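Local coordinates for protein L-tyrosine isonitrile synthase (Pseudomonas aeruginosa, PDB 3E59) that makes the isonitrile group of the paerucumarin precursor from L-tyrosine, taking the isonitrile carbon from C2 of ribulose 5-phosphate, at residues A[62-68]-A[109-115]; A[152-157]-A[240-244]; A[25-29]-A[193-197]; A[118-123]-A[232-237]; A[12-16]-A[46-51]. All coordinates share one frame. Residues are numbered along the deposited sequence.

Interaction 1: A[62-68]-A[109-115]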
# COMPACT_ATOMS: atom_id res chain seq x y z
N PHE A 62 -3.07 -9.62 10.05
CA PHE A 62 -2.49 -8.40 9.49
C PHE A 62 -3.55 -7.71 8.62
O PHE A 62 -4.27 -8.35 7.87
CB PHE A 62 -1.23 -8.70 8.64
CG PHE A 62 -0.13 -9.38 9.40
CD1 PHE A 62 -0.06 -10.77 9.48
CD2 PHE A 62 0.85 -8.62 10.06
CE1 PHE A 62 0.95 -11.41 10.21
CE2 PHE A 62 1.86 -9.24 10.78
CZ PHE A 62 1.91 -10.64 10.87
N VAL A 63 -3.61 -6.38 8.75
CA VAL A 63 -4.42 -5.53 7.89
C VAL A 63 -3.48 -4.68 7.05
O VAL A 63 -2.53 -4.10 7.58
CB VAL A 63 -5.38 -4.66 8.73
CG1 VAL A 63 -5.84 -3.42 7.96
CG2 VAL A 63 -6.57 -5.51 9.17
N LEU A 64 -3.73 -4.62 5.75
CA LEU A 64 -2.91 -3.85 4.81
C LEU A 64 -3.74 -3.00 3.84
O LEU A 64 -4.31 -3.54 2.88
CB LEU A 64 -2.02 -4.82 4.01
CG LEU A 64 -1.14 -4.24 2.88
CD1 LEU A 64 -0.29 -3.06 3.36
CD2 LEU A 64 -0.27 -5.31 2.23
N PRO A 65 -3.83 -1.68 4.08
CA PRO A 65 -4.47 -0.81 3.10
C PRO A 65 -3.54 -0.61 1.90
O PRO A 65 -2.44 -0.04 2.05
CB PRO A 65 -4.66 0.52 3.87
CG PRO A 65 -4.39 0.19 5.30
CD PRO A 65 -3.39 -0.90 5.25
N ALA A 66 -3.96 -1.11 0.74
CA ALA A 66 -3.09 -1.17 -0.44
C ALA A 66 -3.86 -1.68 -1.67
O ALA A 66 -5.02 -2.06 -1.57
CB ALA A 66 -1.90 -2.09 -0.17
N PHE A 67 -3.17 -1.69 -2.82
CA PHE A 67 -3.72 -2.20 -4.08
C PHE A 67 -5.04 -1.53 -4.48
O PHE A 67 -6.07 -2.21 -4.65
CB PHE A 67 -3.87 -3.73 -4.04
CG PHE A 67 -2.58 -4.49 -3.86
CD1 PHE A 67 -2.16 -4.89 -2.57
CD2 PHE A 67 -1.82 -4.85 -4.96
CE1 PHE A 67 -0.97 -5.62 -2.40
CE2 PHE A 67 -0.63 -5.57 -4.81
CZ PHE A 67 -0.21 -5.97 -3.53
N PRO A 68 -5.04 -0.19 -4.62
CA PRO A 68 -6.27 0.52 -4.98
C PRO A 68 -6.66 0.39 -6.45
O PRO A 68 -7.81 0.10 -6.77
CB PRO A 68 -5.94 1.99 -4.65
CG PRO A 68 -4.48 2.10 -4.84
CD PRO A 68 -3.91 0.74 -4.41
N LYS A 109 -2.54 -14.40 8.61
CA LYS A 109 -3.48 -14.01 7.60
C LYS A 109 -3.19 -12.54 7.31
O LYS A 109 -2.97 -11.76 8.23
CB LYS A 109 -4.88 -14.18 8.20
CG LYS A 109 -6.05 -14.03 7.26
CD LYS A 109 -7.33 -14.13 8.07
CE LYS A 109 -8.55 -14.31 7.19
NZ LYS A 109 -9.55 -15.15 7.93
N ILE A 110 -3.13 -12.19 6.03
CA ILE A 110 -3.05 -10.77 5.65
C ILE A 110 -4.29 -10.41 4.85
O ILE A 110 -4.57 -11.01 3.79
CB ILE A 110 -1.78 -10.42 4.83
CG1 ILE A 110 -0.52 -10.68 5.65
CG2 ILE A 110 -1.81 -8.91 4.36
CD1 ILE A 110 0.81 -10.56 4.84
N THR A 111 -5.05 -9.45 5.37
CA THR A 111 -6.20 -8.94 4.64
C THR A 111 -5.80 -7.66 3.93
O THR A 111 -5.45 -6.66 4.57
CB THR A 111 -7.41 -8.70 5.57
OG1 THR A 111 -7.72 -9.91 6.26
CG2 THR A 111 -8.62 -8.26 4.75
N VAL A 112 -5.83 -7.71 2.60
CA VAL A 112 -5.60 -6.54 1.78
C VAL A 112 -6.86 -5.70 1.82
O VAL A 112 -7.91 -6.12 1.35
CB VAL A 112 -5.23 -6.93 0.32
CG1 VAL A 112 -5.27 -5.70 -0.61
CG2 VAL A 112 -3.85 -7.58 0.27
N CYS A 113 -6.75 -4.51 2.43
CA CYS A 113 -7.89 -3.62 2.57
C CYS A 113 -7.81 -2.53 1.50
O CYS A 113 -7.35 -1.42 1.74
CB CYS A 113 -7.96 -3.06 3.99
SG CYS A 113 -8.24 -4.36 5.26
N SER A 114 -8.26 -2.87 0.30
CA SER A 114 -8.15 -1.98 -0.83
C SER A 114 -8.76 -0.62 -0.55
O SER A 114 -9.89 -0.52 -0.06
CB SER A 114 -8.82 -2.60 -2.05
OG SER A 114 -8.86 -1.64 -3.10
N ASP A 115 -7.99 0.42 -0.85
CA ASP A 115 -8.45 1.80 -0.70
C ASP A 115 -8.86 2.42 -2.04
O ASP A 115 -8.98 3.64 -2.15
CB ASP A 115 -7.41 2.65 0.04
CG ASP A 115 -5.98 2.49 -0.51
OD1 ASP A 115 -5.69 1.62 -1.36
OD2 ASP A 115 -5.13 3.27 -0.05
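Phe-62, Asp-115 and Leu-64 give up the most surface here. Phe-62 starts the pairing. Its N donates to Lys-109 O (2.8 Å), and its O accepts from Thr-111 N (2.8 Å). Its CB also packs on Ile-110 CG1 at 3.7 Å. Leu-64 repeats the pattern two residues on: its N bonds to Thr-111 O (2.9 Å) and its O takes Cys-113 N (2.7 Å). Its CB lies 4.1 Å from Ile-110 CG2. These are parallel neighbours in the five-stranded sheet, whose 3-2-1-4-5 order is Rossmann-like. Helix 84-103 links them as a beta-alpha-beta crossover and covers the face with Leu-64 and Ile-110. Val-63 and Thr-111 point to the other face, where Val-63 meets Leu-244 of helix 219-247. Past the strands, regular bonding gives way to CA-H...O contacts, such as Ser-114 CA to Ala-66 O at 3.2 Å. Asp-115 then turns its carboxylate back across the loop, where its OD1 packs against Pro-68 CB at 3.3 Å.

Interaction 2: A[152-157]-A[240-244]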
# COMPACT_ATOMS: atom_id res chain seq x y z
N PHE A 152 -10.63 -7.07 1.51
CA PHE A 152 -11.73 -6.35 2.13
C PHE A 152 -11.82 -4.99 1.44
O PHE A 152 -10.90 -4.18 1.54
CB PHE A 152 -11.46 -6.20 3.63
CG PHE A 152 -12.59 -5.58 4.40
CD1 PHE A 152 -13.67 -6.37 4.82
CD2 PHE A 152 -12.56 -4.23 4.74
CE1 PHE A 152 -14.72 -5.80 5.54
CE2 PHE A 152 -13.62 -3.65 5.47
CZ PHE A 152 -14.69 -4.44 5.87
N ASN A 153 -12.92 -4.75 0.72
CA ASN A 153 -13.16 -3.47 0.05
C ASN A 153 -14.13 -2.62 0.86
O ASN A 153 -14.75 -3.12 1.80
CB ASN A 153 -13.71 -3.71 -1.37
CG ASN A 153 -12.89 -4.72 -2.16
OD1 ASN A 153 -13.36 -5.83 -2.47
ND2 ASN A 153 -11.67 -4.36 -2.48
N LEU A 154 -14.26 -1.35 0.49
CA LEU A 154 -15.21 -0.46 1.17
C LEU A 154 -16.65 -1.00 1.18
O LEU A 154 -17.40 -0.80 2.14
CB LEU A 154 -15.17 0.95 0.57
CG LEU A 154 -15.98 2.09 1.23
CD1 LEU A 154 -15.75 2.21 2.73
CD2 LEU A 154 -15.70 3.42 0.52
N GLU A 155 -17.03 -1.70 0.10
CA GLU A 155 -18.39 -2.21 -0.06
C GLU A 155 -18.68 -3.45 0.78
O GLU A 155 -19.83 -3.88 0.88
CB GLU A 155 -18.73 -2.48 -1.54
CG GLU A 155 -17.70 -3.29 -2.30
CD GLU A 155 -16.71 -2.43 -3.06
OE1 GLU A 155 -16.25 -1.39 -2.52
OE2 GLU A 155 -16.39 -2.80 -4.20
N ASP A 156 -17.63 -4.02 1.37
CA ASP A 156 -17.78 -5.17 2.26
C ASP A 156 -18.11 -4.77 3.69
O ASP A 156 -18.39 -5.63 4.53
CB ASP A 156 -16.52 -6.04 2.22
CG ASP A 156 -16.21 -6.56 0.83
OD1 ASP A 156 -17.16 -6.88 0.08
OD2 ASP A 156 -15.02 -6.65 0.47
N VAL A 157 -18.07 -3.47 3.98
CA VAL A 157 -18.43 -2.96 5.31
C VAL A 157 -19.90 -3.27 5.58
O VAL A 157 -20.81 -2.69 4.97
CB VAL A 157 -18.12 -1.44 5.48
CG1 VAL A 157 -18.58 -0.94 6.86
CG2 VAL A 157 -16.62 -1.17 5.28
N TRP A 240 -10.22 5.75 6.20
CA TRP A 240 -10.22 4.30 5.93
C TRP A 240 -9.48 3.53 7.02
O TRP A 240 -9.96 2.51 7.52
CB TRP A 240 -9.59 4.03 4.55
CG TRP A 240 -9.60 2.58 4.03
CD1 TRP A 240 -8.55 1.93 3.42
CD2 TRP A 240 -10.69 1.64 4.02
NE1 TRP A 240 -8.92 0.66 3.04
CE2 TRP A 240 -10.22 0.45 3.39
CE3 TRP A 240 -12.02 1.69 4.47
CZ2 TRP A 240 -11.04 -0.68 3.22
CZ3 TRP A 240 -12.83 0.54 4.30
CH2 TRP A 240 -12.33 -0.62 3.68
N GLY A 241 -8.29 4.02 7.39
CA GLY A 241 -7.53 3.43 8.50
C GLY A 241 -8.29 3.38 9.82
O GLY A 241 -8.25 2.37 10.54
N ALA A 242 -8.98 4.48 10.13
CA ALA A 242 -9.79 4.59 11.34
C ALA A 242 -10.98 3.62 11.33
O ALA A 242 -11.25 2.93 12.32
CB ALA A 242 -10.26 6.03 11.53
N LEU A 243 -11.67 3.55 10.18
CA LEU A 243 -12.70 2.56 9.96
C LEU A 243 -12.18 1.13 10.22
O LEU A 243 -12.80 0.37 10.95
CB LEU A 243 -13.30 2.70 8.54
CG LEU A 243 -14.39 1.70 8.13
CD1 LEU A 243 -15.36 2.29 7.12
CD2 LEU A 243 -13.81 0.38 7.62
N LEU A 244 -11.04 0.79 9.63
CA LEU A 244 -10.45 -0.54 9.81
C LEU A 244 -9.96 -0.84 11.23
O LEU A 244 -9.88 -2.00 11.63
CB LEU A 244 -9.29 -0.74 8.82
CG LEU A 244 -9.59 -0.73 7.33
CD1 LEU A 244 -8.28 -0.58 6.52
CD2 LEU A 244 -10.36 -1.99 6.94
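Phe-152 opens the segment just after strand 149-151. Its ring reaches the helix: CE2 is 3.7 Å from Trp-240 CH2, and CD2 is 3.8 Å from Leu-244 CD2. Its backbone still bonds to Val-112 of neighbouring strand 108-112. Asn-153 turns its side chain away, but its C sits 3.9 Å from Trp-240 CH2. It also braces the turn that follows. Its N donates to Asp-156 OD2 (2.8 Å), and its O accepts from Asp-156 N (3.0 Å). Leu-154 begins a short 3-10 turn and sends CD1 to within 3.7 Å of Trp-240 CZ3 and 4.4 Å of Leu-243 CD1. Glu-155 and Asp-156 make no contact with the helix. They form salt bridges to Arg-117 and Arg-164 instead. Val-157 brings the chain back, with CG2 4.0 Å from Leu-243 CD2 and near the edge of the indole. The side-chain contacts between the two segments are all apolar. Trp-240 fills the middle of them, while its NE1 is hydrogen-bonded to Cys-113 O. This is buried packing in a Rossmann-like alpha/beta fold: helix 219-247 meets the loop that leaves the C-terminal end of an edge strand.

Interaction 3: A[25-29]-A[193-197]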
# COMPACT_ATOMS: atom_id res chain seq x y z
N ARG A 25 11.60 2.23 5.33
CA ARG A 25 12.13 3.32 6.15
C ARG A 25 12.01 4.60 5.33
O ARG A 25 11.94 4.52 4.11
CB ARG A 25 13.61 3.08 6.47
CG ARG A 25 13.91 1.81 7.27
CD ARG A 25 15.37 1.78 7.68
NE ARG A 25 15.70 2.85 8.62
CZ ARG A 25 16.93 3.32 8.85
NH1 ARG A 25 17.98 2.83 8.19
NH2 ARG A 25 17.10 4.29 9.73
N TYR A 26 11.95 5.76 6.00
CA TYR A 26 12.03 7.04 5.30
C TYR A 26 13.40 7.14 4.64
O TYR A 26 14.40 6.96 5.32
CB TYR A 26 11.78 8.22 6.25
CG TYR A 26 10.37 8.25 6.80
CD1 TYR A 26 9.32 8.80 6.06
CD2 TYR A 26 10.08 7.71 8.06
CE1 TYR A 26 8.02 8.83 6.56
CE2 TYR A 26 8.78 7.73 8.57
CZ TYR A 26 7.77 8.28 7.82
OH TYR A 26 6.50 8.30 8.32
N PRO A 27 13.45 7.41 3.31
CA PRO A 27 14.75 7.55 2.61
C PRO A 27 15.66 8.53 3.35
O PRO A 27 16.87 8.32 3.41
CB PRO A 27 14.36 8.12 1.24
CG PRO A 27 12.95 7.63 1.02
CD PRO A 27 12.31 7.59 2.39
N GLU A 28 15.07 9.58 3.91
CA GLU A 28 15.81 10.61 4.66
C GLU A 28 16.51 10.08 5.93
O GLU A 28 17.43 10.72 6.44
CB GLU A 28 14.88 11.78 5.01
CG GLU A 28 14.41 12.58 3.77
CD GLU A 28 13.23 11.96 3.02
OE1 GLU A 28 12.71 10.89 3.45
OE2 GLU A 28 12.79 12.56 2.01
N HIS A 29 16.08 8.92 6.43
CA HIS A 29 16.67 8.34 7.65
C HIS A 29 17.73 7.27 7.38
O HIS A 29 18.45 6.88 8.30
CB HIS A 29 15.58 7.74 8.56
CG HIS A 29 14.56 8.73 9.03
ND1 HIS A 29 13.37 8.35 9.61
CD2 HIS A 29 14.55 10.09 9.00
CE1 HIS A 29 12.67 9.43 9.93
NE2 HIS A 29 13.36 10.50 9.56
N GLU A 193 7.88 15.90 11.66
CA GLU A 193 8.76 15.60 10.54
C GLU A 193 8.11 14.65 9.55
O GLU A 193 8.08 14.94 8.34
CB GLU A 193 10.10 15.00 11.04
CG GLU A 193 10.89 14.21 9.98
CD GLU A 193 12.24 13.70 10.46
OE1 GLU A 193 12.51 13.71 11.69
OE2 GLU A 193 13.05 13.29 9.59
N GLU A 194 7.59 13.54 10.07
CA GLU A 194 7.04 12.44 9.26
C GLU A 194 5.72 12.78 8.62
O GLU A 194 5.40 12.27 7.54
CB GLU A 194 6.87 11.17 10.10
CG GLU A 194 8.16 10.58 10.67
CD GLU A 194 8.51 11.11 12.04
OE1 GLU A 194 8.10 12.24 12.39
OE2 GLU A 194 9.22 10.40 12.77
N GLY A 195 4.93 13.62 9.28
CA GLY A 195 3.71 14.16 8.69
C GLY A 195 4.04 14.95 7.44
O GLY A 195 3.40 14.78 6.40
N LEU A 196 5.05 15.82 7.52
CA LEU A 196 5.46 16.59 6.34
C LEU A 196 6.09 15.72 5.25
O LEU A 196 5.93 16.02 4.06
CB LEU A 196 6.37 17.74 6.73
CG LEU A 196 5.71 18.89 7.50
CD1 LEU A 196 6.75 19.91 7.86
CD2 LEU A 196 4.61 19.56 6.69
N LEU A 197 6.79 14.67 5.65
CA LEU A 197 7.40 13.72 4.73
C LEU A 197 6.33 12.99 3.96
O LEU A 197 6.47 12.79 2.76
CB LEU A 197 8.36 12.74 5.44
CG LEU A 197 9.70 13.29 5.96
CD1 LEU A 197 10.52 12.20 6.66
CD2 LEU A 197 10.53 13.95 4.85
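A single polar link stands out in this surface contact: His-29 NE2 donates to Glu-193 OE2 at 2.8 Å, with an N-H...O angle of 161°. It is a histidine-carboxylate hydrogen bond, made between the short helical turn 27-30 and the first turn of helix 193-210. It thus ties the N-terminal part of the chain to a helix well over a hundred residues later. The carboxylate lies at the edge of the imidazole, near the ring plane, where the N-H points. The helical turn is itself held by His-29 N to Tyr-26 O (2.8 Å). Leu-197 follows Glu-193 by one helical turn and supplies the apolar part. It points its side chain at the other segment and has more surface covered than any other residue here. Its CD1 packs on Tyr-26 CD1 at 3.7 Å. Separately, Leu-197 CD2 lies against the carboxylate of Glu-28, 3.8 Å from its CD. Tyr-26 is the buried member of the contact, and its side chain also touches Pro-258 and Pro-260. At the tip of the tyrosine ring, Tyr-26 OH comes within 3.4 Å of Glu-194 CB.

Interaction 4: A[118-123]-A[232-237]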
# COMPACT_ATOMS: atom_id res chain seq x y z
N VAL A 118 -12.06 4.36 -1.76
CA VAL A 118 -12.11 5.46 -0.77
C VAL A 118 -11.87 6.86 -1.35
O VAL A 118 -12.40 7.85 -0.83
CB VAL A 118 -11.21 5.21 0.52
CG1 VAL A 118 -11.29 3.76 1.00
CG2 VAL A 118 -9.78 5.63 0.31
N PHE A 119 -11.10 6.94 -2.44
CA PHE A 119 -10.64 8.24 -2.99
C PHE A 119 -11.66 8.98 -3.86
O PHE A 119 -11.88 10.19 -3.70
CB PHE A 119 -9.32 8.07 -3.73
CG PHE A 119 -8.24 7.42 -2.90
CD1 PHE A 119 -7.59 6.27 -3.34
CD2 PHE A 119 -7.88 7.95 -1.66
CE1 PHE A 119 -6.59 5.66 -2.57
CE2 PHE A 119 -6.89 7.34 -0.88
CZ PHE A 119 -6.25 6.20 -1.34
N GLY A 120 -12.28 8.24 -4.78
CA GLY A 120 -13.23 8.82 -5.71
C GLY A 120 -12.52 9.69 -6.72
O GLY A 120 -11.54 9.26 -7.34
N ASP A 121 -13.01 10.92 -6.85
CA ASP A 121 -12.50 11.89 -7.82
C ASP A 121 -11.16 12.50 -7.43
O ASP A 121 -10.61 13.32 -8.17
CB ASP A 121 -13.54 12.99 -8.11
CG ASP A 121 -13.82 13.89 -6.89
OD1 ASP A 121 -12.88 14.55 -6.38
OD2 ASP A 121 -15.00 13.95 -6.45
N LEU A 122 -10.63 12.11 -6.26
CA LEU A 122 -9.39 12.71 -5.77
C LEU A 122 -8.16 12.23 -6.53
O LEU A 122 -7.26 13.02 -6.80
CB LEU A 122 -9.22 12.53 -4.25
CG LEU A 122 -9.93 13.54 -3.33
CD1 LEU A 122 -9.98 13.02 -1.91
CD2 LEU A 122 -9.27 14.96 -3.37
N VAL A 123 -8.13 10.94 -6.88
CA VAL A 123 -7.03 10.39 -7.69
C VAL A 123 -7.42 10.20 -9.17
O VAL A 123 -6.56 9.95 -10.02
CB VAL A 123 -6.39 9.10 -7.07
CG1 VAL A 123 -5.94 9.39 -5.63
CG2 VAL A 123 -7.34 7.93 -7.09
N GLY A 232 -6.74 15.88 0.73
CA GLY A 232 -7.92 15.03 0.58
C GLY A 232 -7.61 13.54 0.60
O GLY A 232 -8.28 12.75 1.27
N VAL A 233 -6.58 13.15 -0.14
CA VAL A 233 -6.13 11.75 -0.20
C VAL A 233 -5.72 11.21 1.18
O VAL A 233 -6.13 10.12 1.57
CB VAL A 233 -4.98 11.57 -1.24
CG1 VAL A 233 -4.41 10.14 -1.22
CG2 VAL A 233 -5.48 11.90 -2.62
N ILE A 234 -4.91 11.99 1.90
CA ILE A 234 -4.54 11.67 3.28
C ILE A 234 -5.80 11.55 4.15
O ILE A 234 -5.92 10.61 4.95
CB ILE A 234 -3.58 12.75 3.87
CG1 ILE A 234 -2.29 12.88 3.03
CG2 ILE A 234 -3.26 12.48 5.31
CD1 ILE A 234 -1.54 11.60 2.87
N GLN A 235 -6.72 12.50 4.00
CA GLN A 235 -7.98 12.49 4.77
C GLN A 235 -8.72 11.16 4.56
O GLN A 235 -9.12 10.52 5.53
CB GLN A 235 -8.90 13.66 4.38
CG GLN A 235 -10.21 13.72 5.18
CD GLN A 235 -11.26 14.57 4.50
OE1 GLN A 235 -11.49 14.46 3.29
NE2 GLN A 235 -11.93 15.42 5.28
N ARG A 236 -8.88 10.76 3.30
CA ARG A 236 -9.51 9.47 2.97
C ARG A 236 -8.74 8.26 3.48
O ARG A 236 -9.34 7.34 4.05
CB ARG A 236 -9.74 9.33 1.46
CG ARG A 236 -10.61 10.41 0.84
CD ARG A 236 -12.00 10.48 1.46
NE ARG A 236 -12.66 11.72 1.04
CZ ARG A 236 -13.29 11.88 -0.11
NH1 ARG A 236 -13.39 10.88 -0.99
NH2 ARG A 236 -13.83 13.06 -0.40
N SER A 237 -7.42 8.25 3.28
CA SER A 237 -6.58 7.14 3.75
C SER A 237 -6.66 7.01 5.25
O SER A 237 -6.73 5.89 5.77
CB SER A 237 -5.11 7.33 3.36
OG SER A 237 -4.99 7.49 1.96
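Gly-232 leaves a hollow in the surface of helix 219-247, and Leu-122 fills it. Leu-122 CD1 lies 3.5 Å from Gly-232 C. A CB at Gly-232 would collide with the leucine. The same CD1 lies over one face of the Arg-236 guanidinium and is 3.8 Å from Arg-236 CG. Val-233 is the bump in the other direction. Its CG2 touches both Leu-122 CB (4.1 Å) and Val-123 CG1 (3.9 Å), and its CG1 meets Phe-119 CE2 at 3.8 Å. The Phe-119 ring reaches on to Ser-237, with CE2 3.4 Å from its OG. Arg-236 folds over the backbone of the short helix, where NH1 donates to Val-118 O at 3.2 Å. Gly-120 then turns the chain with a positive phi of 71°. The side chain of Ser-237 is about 4 Å from a bound phosphate ion, probably from the crystallisation liquor. The contact packs the short helix 116-119, which follows inner strand 108-112 of the Rossmann-like sheet, and the loop after it against the long helix 219-247.

Interaction 5: A[12-16]-A[46-51]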
# COMPACT_ATOMS: atom_id res chain seq x y z
N PRO A 12 6.80 -14.26 19.56
CA PRO A 12 6.46 -12.89 19.12
C PRO A 12 7.63 -12.13 18.49
O PRO A 12 7.44 -11.46 17.48
CB PRO A 12 6.01 -12.20 20.41
CG PRO A 12 5.53 -13.31 21.28
CD PRO A 12 6.47 -14.45 20.99
N ALA A 13 8.83 -12.25 19.07
CA ALA A 13 10.01 -11.56 18.52
C ALA A 13 10.48 -12.15 17.19
O ALA A 13 11.07 -11.45 16.37
CB ALA A 13 11.15 -11.55 19.53
N ARG A 14 10.21 -13.44 16.98
CA ARG A 14 10.56 -14.13 15.73
C ARG A 14 9.64 -13.66 14.60
O ARG A 14 10.08 -13.47 13.47
CB ARG A 14 10.47 -15.65 15.90
CG ARG A 14 11.58 -16.27 16.74
CD ARG A 14 11.46 -17.80 16.78
NE ARG A 14 11.66 -18.41 15.47
CZ ARG A 14 11.55 -19.72 15.21
NH1 ARG A 14 11.24 -20.58 16.17
NH2 ARG A 14 11.76 -20.16 13.97
N VAL A 15 8.36 -13.47 14.91
CA VAL A 15 7.41 -12.90 13.95
C VAL A 15 7.92 -11.53 13.52
O VAL A 15 8.05 -11.25 12.33
CB VAL A 15 5.96 -12.81 14.52
CG1 VAL A 15 5.01 -12.12 13.52
CG2 VAL A 15 5.44 -14.20 14.87
N LEU A 16 8.26 -10.70 14.51
CA LEU A 16 8.66 -9.32 14.25
C LEU A 16 9.94 -9.27 13.42
O LEU A 16 10.05 -8.49 12.48
CB LEU A 16 8.81 -8.53 15.57
CG LEU A 16 9.18 -7.05 15.43
CD1 LEU A 16 8.14 -6.25 14.62
CD2 LEU A 16 9.40 -6.41 16.79
N GLN A 46 4.88 -3.17 18.69
CA GLN A 46 4.37 -4.29 17.91
C GLN A 46 4.30 -5.60 18.67
O GLN A 46 3.38 -6.38 18.45
CB GLN A 46 5.17 -4.47 16.61
CG GLN A 46 5.16 -3.24 15.68
CD GLN A 46 3.76 -2.86 15.15
OE1 GLN A 46 2.84 -3.68 15.15
NE2 GLN A 46 3.63 -1.62 14.69
N LEU A 47 5.28 -5.84 19.54
CA LEU A 47 5.42 -7.13 20.23
C LEU A 47 4.23 -7.59 21.10
O LEU A 47 3.82 -8.74 21.00
CB LEU A 47 6.75 -7.24 21.02
CG LEU A 47 8.01 -7.62 20.23
CD1 LEU A 47 9.15 -8.04 21.15
CD2 LEU A 47 7.71 -8.74 19.24
N PRO A 48 3.69 -6.71 21.96
CA PRO A 48 2.50 -7.18 22.69
C PRO A 48 1.29 -7.40 21.77
O PRO A 48 0.43 -8.22 22.09
CB PRO A 48 2.23 -6.08 23.71
CG PRO A 48 2.95 -4.89 23.23
CD PRO A 48 4.05 -5.32 22.32
N ARG A 49 1.23 -6.68 20.64
CA ARG A 49 0.12 -6.82 19.67
C ARG A 49 0.14 -8.19 18.98
O ARG A 49 -0.90 -8.84 18.84
CB ARG A 49 0.13 -5.67 18.64
CG ARG A 49 -0.19 -4.30 19.21
CD ARG A 49 -0.25 -3.22 18.12
NE ARG A 49 -1.39 -3.38 17.22
CZ ARG A 49 -2.66 -3.13 17.55
NH1 ARG A 49 -2.98 -2.71 18.77
NH2 ARG A 49 -3.62 -3.31 16.66
N ILE A 50 1.34 -8.61 18.54
CA ILE A 50 1.55 -9.94 17.97
C ILE A 50 1.32 -10.99 19.05
O ILE A 50 0.67 -12.00 18.80
CB ILE A 50 2.99 -10.09 17.40
CG1 ILE A 50 3.22 -9.15 16.21
CG2 ILE A 50 3.28 -11.55 17.02
CD1 ILE A 50 4.68 -8.94 15.88
N ALA A 51 1.87 -10.73 20.24
CA ALA A 51 1.79 -11.67 21.36
C ALA A 51 0.34 -11.97 21.78
O ALA A 51 0.05 -13.05 22.27
CB ALA A 51 2.61 -11.16 22.53
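This is an apolar helix-helix contact at the N-terminal end of the chain, between helix 11-20 and the longer helix 35-55. The two short segments cross at 114°, with their axes 9.1 Å apart. Ile-50, Leu-47, Pro-12 and Leu-16 carry most of it. Ile-50 points at the first helix and meets three of its residues: its CG2 is 4.0 Å from Pro-12 CA and 3.9 Å from Val-15 CB, and its CD1 is 4.2 Å from Leu-16 CB. Leu-47 lies one turn earlier and takes the next place along. Its CD2 comes 3.3 Å from Pro-12 O and 3.8 Å from Leu-16 CD2. Pro-12 closes the far end, where its CG rests 3.8 Å from Ala-51 CB. The backbones come closest here, Ala-51 CA to Pro-12 CA 5.3 Å, consistent with the small alanine side chain. Leu-16 CD1 also packs on Gln-46 CB at 4.0 Å, while the Gln-46 amide turns away to bond to Leu-264 O. Helix 35-55 is kinked at Pro-48, which faces away. Behind the contact, Val-15 rests on Ile-100 and Phe-103 of helix 84-103, and Ile-50 touches Ile-252 of strand 252-255.

In the fold
Interactions 1 and 2 are buried, 4 and 5 partly so, and 3 lies at the surface. Interaction 1, about 7 Å from the chain's centre, relies on backbone hydrogen bonds between strands. Interactions 2 and 5 rest on apolar side-chain packing. Interactions 3 and 4 each add one side-chain hydrogen bond to apolar packing. Interactions 2 and 4 share helix 219-247, and touch through Trp-240 and Val-118. Interaction 1 joins them: Cys-113 O meets Trp-240 NE1, and Pro-68 packs on Phe-119. Interaction 5 lies on the other side of the chain's centre from interaction 4, about 32 Å away between centres. Interactions 3 and 5 touch none of the others.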